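Local coordinates for cell wall surface anchor family protein (Streptococcus agalactiae serogroup V, PDB 3TW0) that serves as the adhesive tip pilin of a bacterial surface pilus and probably binds host components through the metal-binding von Willebrand factor A domain held in this chain, at residues A40-I45 with S122-E127; D12-L17 with L108-D113; D46-T49 with R55-L58. The protein carries 2 engineered substitutions. All coordinates share one frame; numbering follows the deposited sequence.

Interaction 1 (A40-I45 with S122-E127); sequences AVEKLI and SRIPKE
Helix 33-48, one of the helices flanking the parallel sheet of the von Willebrand factor A fold, offers Val41 and Glu42 to Ile124 and Lys126 of the loop that follows helix 114-122. The contact has two layers, apolar inside and charged further out. In the inner layer Ile124 meets the helix with the end of its longer branch: CD1 lies 3.7 Å from Val41 CG1 and 3.8 Å from Glu42 CG, lodged between the two side chains. Val41 and Ile124 lie alongside each other with reversed directions, and Ile124 CG1 also lies 4.1 Å from Val41 CG1. With CG1 anti to the backbone N (chi1 175°), Val41 presents that methyl to the loop, while its CG2 packs on Val15 of strand 11-18.

Glu42 serves both layers. Its CG methylene is the apolar wall touched by Ile124, and the extended chain beyond it (chi2 167°) carries the carboxylate on to Lys126. That lysine bends at its second and fourth torsions and crosses the glutamate at about a right angle. Its NZ binds Glu42 OE2 at 2.9 Å, from the syn side and 31° out of the carboxylate plane. A weak hydrogen bond of 3.4 Å from Lys126 NZ to Glu42 OE1 makes the salt bridge a lopsided two-oxygen grip. Both charged residues keep some access to solvent, whereas Val41 and Ile124 are buried.

Around Lys126 the loop turns toward the metal-binding end of the sheet. Pro125 packs on Asn19, and both Lys126 O and Glu127 OE2 are hydrogen-bonded to Asn25. Asn19 lies within the Asp-x-Ser-x-Ser sequence Asp18 to Ser22, whose two serines bind magnesium here, the signature of the metal-ion-dependent adhesion site of von Willebrand factor A domains.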
# COMPACT_ATOMS: atom_id res chain seq x y z
N ALA A 40 13.52 -8.13 -13.01
CA ALA A 40 14.32 -8.34 -11.81
C ALA A 40 13.82 -9.57 -11.08
O ALA A 40 14.61 -10.43 -10.68
CB ALA A 40 14.24 -7.11 -10.92
N VAL A 41 12.50 -9.67 -10.90
CA VAL A 41 11.88 -10.88 -10.31
C VAL A 41 12.26 -12.17 -11.07
O VAL A 41 12.72 -13.14 -10.48
CB VAL A 41 10.34 -10.75 -10.18
CG1 VAL A 41 9.72 -12.07 -9.67
CG2 VAL A 41 9.98 -9.60 -9.28
N GLU A 42 12.07 -12.18 -12.40
CA GLU A 42 12.52 -13.32 -13.21
C GLU A 42 13.96 -13.73 -12.88
O GLU A 42 14.25 -14.93 -12.74
CB GLU A 42 12.45 -12.97 -14.70
CG GLU A 42 11.11 -13.28 -15.33
CD GLU A 42 10.91 -12.65 -16.70
OE1 GLU A 42 11.77 -11.87 -17.17
OE2 GLU A 42 9.86 -12.92 -17.32
N LYS A 43 14.84 -12.75 -12.75
CA LYS A 43 16.26 -13.01 -12.48
C LYS A 43 16.44 -13.57 -11.08
O LYS A 43 17.26 -14.46 -10.85
CB LYS A 43 17.12 -11.74 -12.65
CG LYS A 43 17.92 -11.65 -13.95
CD LYS A 43 17.36 -10.58 -14.93
CE LYS A 43 17.64 -9.13 -14.46
NZ LYS A 43 19.00 -8.96 -13.87
N LEU A 44 15.66 -13.06 -10.14
CA LEU A 44 15.79 -13.54 -8.77
C LEU A 44 15.30 -14.99 -8.65
O LEU A 44 16.01 -15.85 -8.11
CB LEU A 44 15.10 -12.59 -7.79
CG LEU A 44 15.26 -13.10 -6.36
CD1 LEU A 44 16.63 -12.81 -5.76
CD2 LEU A 44 14.21 -12.49 -5.57
N ILE A 45 14.13 -15.27 -9.21
CA ILE A 45 13.60 -16.62 -9.22
C ILE A 45 14.63 -17.59 -9.82
O ILE A 45 14.94 -18.60 -9.19
CB ILE A 45 12.24 -16.72 -9.99
CG1 ILE A 45 11.15 -15.82 -9.36
CG2 ILE A 45 11.77 -18.16 -10.07
CD1 ILE A 45 10.67 -16.22 -7.94
N SER A 122 5.23 -17.46 -15.14
CA SER A 122 4.19 -17.09 -16.12
C SER A 122 3.22 -16.04 -15.56
O SER A 122 2.57 -15.30 -16.29
CB SER A 122 3.40 -18.32 -16.59
OG SER A 122 2.38 -18.69 -15.66
N ARG A 123 3.12 -15.98 -14.24
CA ARG A 123 2.23 -15.03 -13.59
C ARG A 123 2.87 -13.65 -13.27
O ARG A 123 2.19 -12.75 -12.76
CB ARG A 123 1.67 -15.65 -12.34
CG ARG A 123 0.65 -16.73 -12.64
CD ARG A 123 0.01 -17.18 -11.38
NE ARG A 123 -0.78 -18.38 -11.59
CZ ARG A 123 -1.21 -19.17 -10.62
NH1 ARG A 123 -0.93 -18.92 -9.36
NH2 ARG A 123 -1.94 -20.23 -10.92
N ILE A 124 4.15 -13.49 -13.61
CA ILE A 124 4.85 -12.24 -13.38
C ILE A 124 4.37 -11.19 -14.40
O ILE A 124 4.66 -11.30 -15.58
CB ILE A 124 6.40 -12.44 -13.51
CG1 ILE A 124 6.96 -13.30 -12.38
CG2 ILE A 124 7.15 -11.11 -13.55
CD1 ILE A 124 8.38 -13.78 -12.68
N PRO A 125 3.63 -10.16 -13.95
CA PRO A 125 3.27 -9.09 -14.90
C PRO A 125 4.49 -8.23 -15.30
O PRO A 125 5.47 -8.11 -14.54
CB PRO A 125 2.29 -8.25 -14.10
CG PRO A 125 2.80 -8.37 -12.67
CD PRO A 125 3.17 -9.84 -12.58
N LYS A 126 4.40 -7.61 -16.48
CA LYS A 126 5.44 -6.74 -17.03
C LYS A 126 4.84 -5.36 -17.27
O LYS A 126 5.47 -4.48 -17.84
CB LYS A 126 5.97 -7.33 -18.35
CG LYS A 126 6.60 -8.74 -18.23
CD LYS A 126 7.98 -8.67 -17.58
CE LYS A 126 8.66 -10.04 -17.50
NZ LYS A 126 9.20 -10.48 -18.82
N GLU A 127 3.59 -5.19 -16.84
CA GLU A 127 2.92 -3.91 -17.00
C GLU A 127 1.94 -3.75 -15.85
O GLU A 127 1.53 -4.75 -15.26
CB GLU A 127 2.20 -3.84 -18.39
CG GLU A 127 1.54 -2.48 -18.74
CD GLU A 127 2.53 -1.32 -18.74
OE1 GLU A 127 3.16 -1.04 -19.80
OE2 GLU A 127 2.70 -0.67 -17.69

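Interaction 2 (D12-L17 with L108-D113); sequences DVVVLL and LNLTND
Leu110 packs on the first residues of strand 11-18 through its two methyls, which fork over different residues. The contacts between 12-17 and 108-113 are van der Waals contacts made by this leucine. Its CG lies beside the backbone N and anti to the carbonyl carbon (chi1 -75°), the position from which the methyls reach Asp12 and Val13. Leu110 CD1 lies 3.8 Å from Asp12 CG and 3.9 Å from Asp12 CB, the two side chains meeting at about a right angle. The other methyl, Leu110 CD2, lies 3.6 Å from the backbone oxygen Val13 O and forms the apolar pair with Val14 CG2 at 4.2 Å.

No hydrogen bond joins the two segments; the polar groups are engaged beside the contact. Buried Asp12 OD2 is held by Ser160 OG and by salt bridges to Arg55 and Arg164, which probably favour the charged carboxylate. On the other segment, Thr111 OG1 accepts from Asp113 N at 3.1 Å (N-H...O 149°), forming an ST turn. Asp113 then occupies the N-cap of helix 114-122, its OD1 bonded to Glu116 N.

Strand 11-18 lies between strands 55-61 and 165-172, and Leu110 also touches Arg55 and Ala57 of the former. Val14 packs on Ala152 and Ile155 of helix 145-159, whose Gln159 binds Leu110 N and Leu108 O, while Val13 meets Ile48 of helix 33-48.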
# COMPACT_ATOMS: atom_id res chain seq x y z
N ASP A 12 14.00 -20.32 1.81
CA ASP A 12 12.63 -20.04 1.38
C ASP A 12 12.53 -18.54 1.11
O ASP A 12 12.74 -17.72 2.02
CB ASP A 12 11.66 -20.40 2.51
CG ASP A 12 11.46 -21.90 2.65
OD1 ASP A 12 11.76 -22.63 1.69
OD2 ASP A 12 11.00 -22.35 3.72
N VAL A 13 12.19 -18.19 -0.13
CA VAL A 13 12.09 -16.79 -0.51
C VAL A 13 10.67 -16.41 -0.92
O VAL A 13 10.07 -17.06 -1.80
CB VAL A 13 12.98 -16.50 -1.70
CG1 VAL A 13 13.07 -14.97 -1.96
CG2 VAL A 13 14.36 -17.10 -1.49
N VAL A 14 10.15 -15.33 -0.34
CA VAL A 14 8.93 -14.73 -0.86
C VAL A 14 9.30 -13.46 -1.64
O VAL A 14 9.90 -12.53 -1.08
CB VAL A 14 7.90 -14.42 0.24
CG1 VAL A 14 6.61 -13.88 -0.37
CG2 VAL A 14 7.58 -15.65 1.03
N VAL A 15 8.94 -13.44 -2.93
CA VAL A 15 9.04 -12.20 -3.71
C VAL A 15 7.78 -11.31 -3.50
O VAL A 15 6.62 -11.78 -3.62
CB VAL A 15 9.33 -12.45 -5.23
CG1 VAL A 15 9.35 -11.12 -5.98
CG2 VAL A 15 10.69 -13.15 -5.42
N LEU A 16 8.01 -10.05 -3.14
CA LEU A 16 6.96 -9.07 -3.06
C LEU A 16 7.09 -8.17 -4.26
O LEU A 16 8.11 -7.50 -4.41
CB LEU A 16 7.09 -8.21 -1.79
CG LEU A 16 6.42 -8.64 -0.50
CD1 LEU A 16 6.47 -7.53 0.53
CD2 LEU A 16 4.98 -9.09 -0.76
N LEU A 17 6.09 -8.19 -5.13
CA LEU A 17 6.10 -7.37 -6.35
C LEU A 17 5.00 -6.31 -6.34
O LEU A 17 3.83 -6.64 -6.34
CB LEU A 17 6.00 -8.26 -7.62
CG LEU A 17 5.93 -7.60 -9.00
CD1 LEU A 17 7.12 -6.69 -9.26
CD2 LEU A 17 5.74 -8.63 -10.13
N LEU A 108 1.27 -18.40 -4.18
CA LEU A 108 1.19 -18.17 -2.74
C LEU A 108 1.69 -19.34 -1.88
O LEU A 108 1.66 -19.26 -0.66
CB LEU A 108 -0.24 -17.76 -2.35
CG LEU A 108 -0.76 -16.44 -2.96
CD1 LEU A 108 -2.28 -16.23 -2.73
CD2 LEU A 108 0.03 -15.27 -2.38
N ASN A 109 2.15 -20.39 -2.54
CA ASN A 109 2.79 -21.53 -1.89
C ASN A 109 4.29 -21.63 -2.20
O ASN A 109 4.71 -21.62 -3.37
CB ASN A 109 2.10 -22.82 -2.27
CG ASN A 109 0.62 -22.74 -2.04
OD1 ASN A 109 -0.17 -22.99 -2.95
ND2 ASN A 109 0.22 -22.38 -0.81
N LEU A 110 5.10 -21.70 -1.16
CA LEU A 110 6.53 -21.82 -1.36
C LEU A 110 6.72 -23.09 -2.16
O LEU A 110 6.09 -24.11 -1.83
CB LEU A 110 7.26 -21.92 -0.04
CG LEU A 110 7.36 -20.61 0.72
CD1 LEU A 110 7.82 -20.89 2.18
CD2 LEU A 110 8.34 -19.66 -0.03
N THR A 111 7.53 -23.03 -3.21
CA THR A 111 7.74 -24.22 -4.02
C THR A 111 9.17 -24.36 -4.56
O THR A 111 9.84 -23.35 -4.80
CB THR A 111 6.67 -24.34 -5.13
OG1 THR A 111 6.74 -25.65 -5.73
CG2 THR A 111 6.83 -23.20 -6.18
N ASN A 112 9.61 -25.62 -4.71
CA ASN A 112 10.77 -26.01 -5.56
C ASN A 112 10.41 -26.98 -6.69
O ASN A 112 11.30 -27.48 -7.40
CB ASN A 112 11.93 -26.62 -4.74
CG ASN A 112 11.48 -27.80 -3.87
OD1 ASN A 112 10.53 -28.53 -4.19
ND2 ASN A 112 12.18 -27.98 -2.75
N ASP A 113 9.13 -27.25 -6.86
CA ASP A 113 8.71 -28.02 -8.00
C ASP A 113 8.91 -27.20 -9.27
O ASP A 113 8.37 -26.09 -9.39
CB ASP A 113 7.26 -28.46 -7.87
CG ASP A 113 6.82 -29.29 -9.05
OD1 ASP A 113 6.59 -28.74 -10.13
OD2 ASP A 113 6.70 -30.51 -8.88

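Interaction 3 (D46-T49 with R55-L58)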
# COMPACT_ATOMS: atom_id res chain seq x y z
N ASP A 46 15.17 -17.29 -11.00
CA ASP A 46 16.13 -18.20 -11.65
C ASP A 46 17.34 -18.40 -10.75
O ASP A 46 17.84 -19.53 -10.62
CB ASP A 46 16.60 -17.68 -13.02
CG ASP A 46 15.50 -17.71 -14.06
OD1 ASP A 46 14.50 -18.46 -13.89
OD2 ASP A 46 15.62 -16.95 -15.05
N LYS A 47 17.80 -17.32 -10.13
CA LYS A 47 18.98 -17.41 -9.26
C LYS A 47 18.70 -18.32 -8.06
O LYS A 47 19.45 -19.27 -7.84
CB LYS A 47 19.51 -16.04 -8.84
CG LYS A 47 20.90 -16.15 -8.15
CD LYS A 47 21.38 -14.87 -7.47
CE LYS A 47 22.42 -14.15 -8.34
NZ LYS A 47 23.45 -13.45 -7.52
N ILE A 48 17.63 -18.04 -7.32
CA ILE A 48 17.27 -18.84 -6.14
C ILE A 48 17.06 -20.33 -6.45
O ILE A 48 17.58 -21.20 -5.74
CB ILE A 48 16.01 -18.29 -5.42
CG1 ILE A 48 16.22 -16.83 -5.06
CG2 ILE A 48 15.67 -19.11 -4.15
CD1 ILE A 48 14.93 -16.08 -4.91
N THR A 49 16.31 -20.61 -7.52
CA THR A 49 15.94 -21.97 -7.83
C THR A 49 17.04 -22.76 -8.54
O THR A 49 16.82 -23.91 -8.92
CB THR A 49 14.68 -22.02 -8.71
OG1 THR A 49 14.91 -21.29 -9.92
CG2 THR A 49 13.47 -21.44 -7.96
N ARG A 55 13.03 -22.87 -1.90
CA ARG A 55 11.68 -22.60 -2.40
C ARG A 55 11.42 -21.13 -2.67
O ARG A 55 12.03 -20.26 -2.06
CB ARG A 55 10.61 -23.25 -1.53
CG ARG A 55 10.88 -24.72 -1.28
CD ARG A 55 9.84 -25.34 -0.41
NE ARG A 55 9.81 -24.72 0.91
CZ ARG A 55 8.85 -24.90 1.80
NH1 ARG A 55 7.81 -25.66 1.50
NH2 ARG A 55 8.92 -24.31 2.99
N VAL A 56 10.50 -20.87 -3.61
CA VAL A 56 10.05 -19.52 -3.96
C VAL A 56 8.54 -19.40 -3.88
O VAL A 56 7.80 -20.38 -4.07
CB VAL A 56 10.46 -19.12 -5.40
CG1 VAL A 56 11.97 -18.91 -5.48
CG2 VAL A 56 9.99 -20.18 -6.42
N ALA A 57 8.09 -18.19 -3.58
CA ALA A 57 6.69 -17.82 -3.71
C ALA A 57 6.63 -16.37 -4.19
O ALA A 57 7.61 -15.63 -4.09
CB ALA A 57 5.92 -18.04 -2.37
N LEU A 58 5.48 -15.96 -4.71
CA LEU A 58 5.34 -14.65 -5.27
C LEU A 58 4.05 -14.00 -4.83
O LEU A 58 2.94 -14.56 -5.02
CB LEU A 58 5.38 -14.72 -6.81
CG LEU A 58 4.96 -13.51 -7.63
CD1 LEU A 58 5.94 -12.39 -7.49
CD2 LEU A 58 4.76 -13.91 -9.13
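Val56, near the start of strand 55-61, pushes its CG1 methyl into the corner made by Ile48 of helix 33-48 and the following Thr49. This is the tight part of the contact. Val56 CG1 stands 3.8 Å from Thr49 CG2 and 3.9 Å from Ile48 CG2, and the tip of the longer branch, Ile48 CD1, closes in at 4.1 Å. The methyl is thus met by both branches of the isoleucine and by the threonine. The second Val56 methyl takes a smaller share, with CG2 4.0 Å from Thr49 CG2. Ile48 leans over the valine at a slant, whereas Thr49 crosses it at about a right angle.

Thr49 divides its two branches between the core and the helix. With chi1 at 59° its OG1 stands between the backbone N and the carbonyl carbon and binds Ile45 O one turn back, and CG2 is left to face Val56. The hydroxyl is thus bonded to the helix backbone, and the methyl is the branch that meets Val56.

The contact slackens toward Arg55, whose backbone oxygen Arg55 O is 4.4 Å from Ile48 CG2. The side chain of Arg55 starts out away from 46-49, and its guanidinium NH2 binds Asp12 OD2 and Gln159 O. Thr49 itself remains partly open to solvent, in contrast to the buried Ile48 and Val56.

Five residues separate the segments. The contact lies at the helix-to-strand return of a beta-alpha-beta crossover, in which strand 11-18 leads through helix 33-48 into the parallel neighbour 55-61. Ile48 also touches Val13 on the first of these strands. Helix 114-122 packs beside the corner, with Val117 against Thr49 and Leu120 against Val56, and strand 110-111 reaches the outer edge of strand 55-61 through backbone hydrogen bonding between Thr111 and Val56.

How the interactions relate
All three contacts lie in the von Willebrand factor A domain, around strands 11-18 and 55-61 of the parallel sheet. Interactions 1 and 3 share helix 33-48 and have centres about 11 Å apart; interactions 2 and 3 are only about 6 Å apart, and interactions 1 and 2 about 12 Å. Along the chain 12-17 comes first, then 40-45, 46-49, 55-58, 108-113 and 122-127, so interaction 3 is nested within both others, which cross each other. Val15 packs against Leu44 and Ile45, and Ile45 against Val56, joining the sets into one apolar core. The metal-binding end of the fold lies nearest interaction 1.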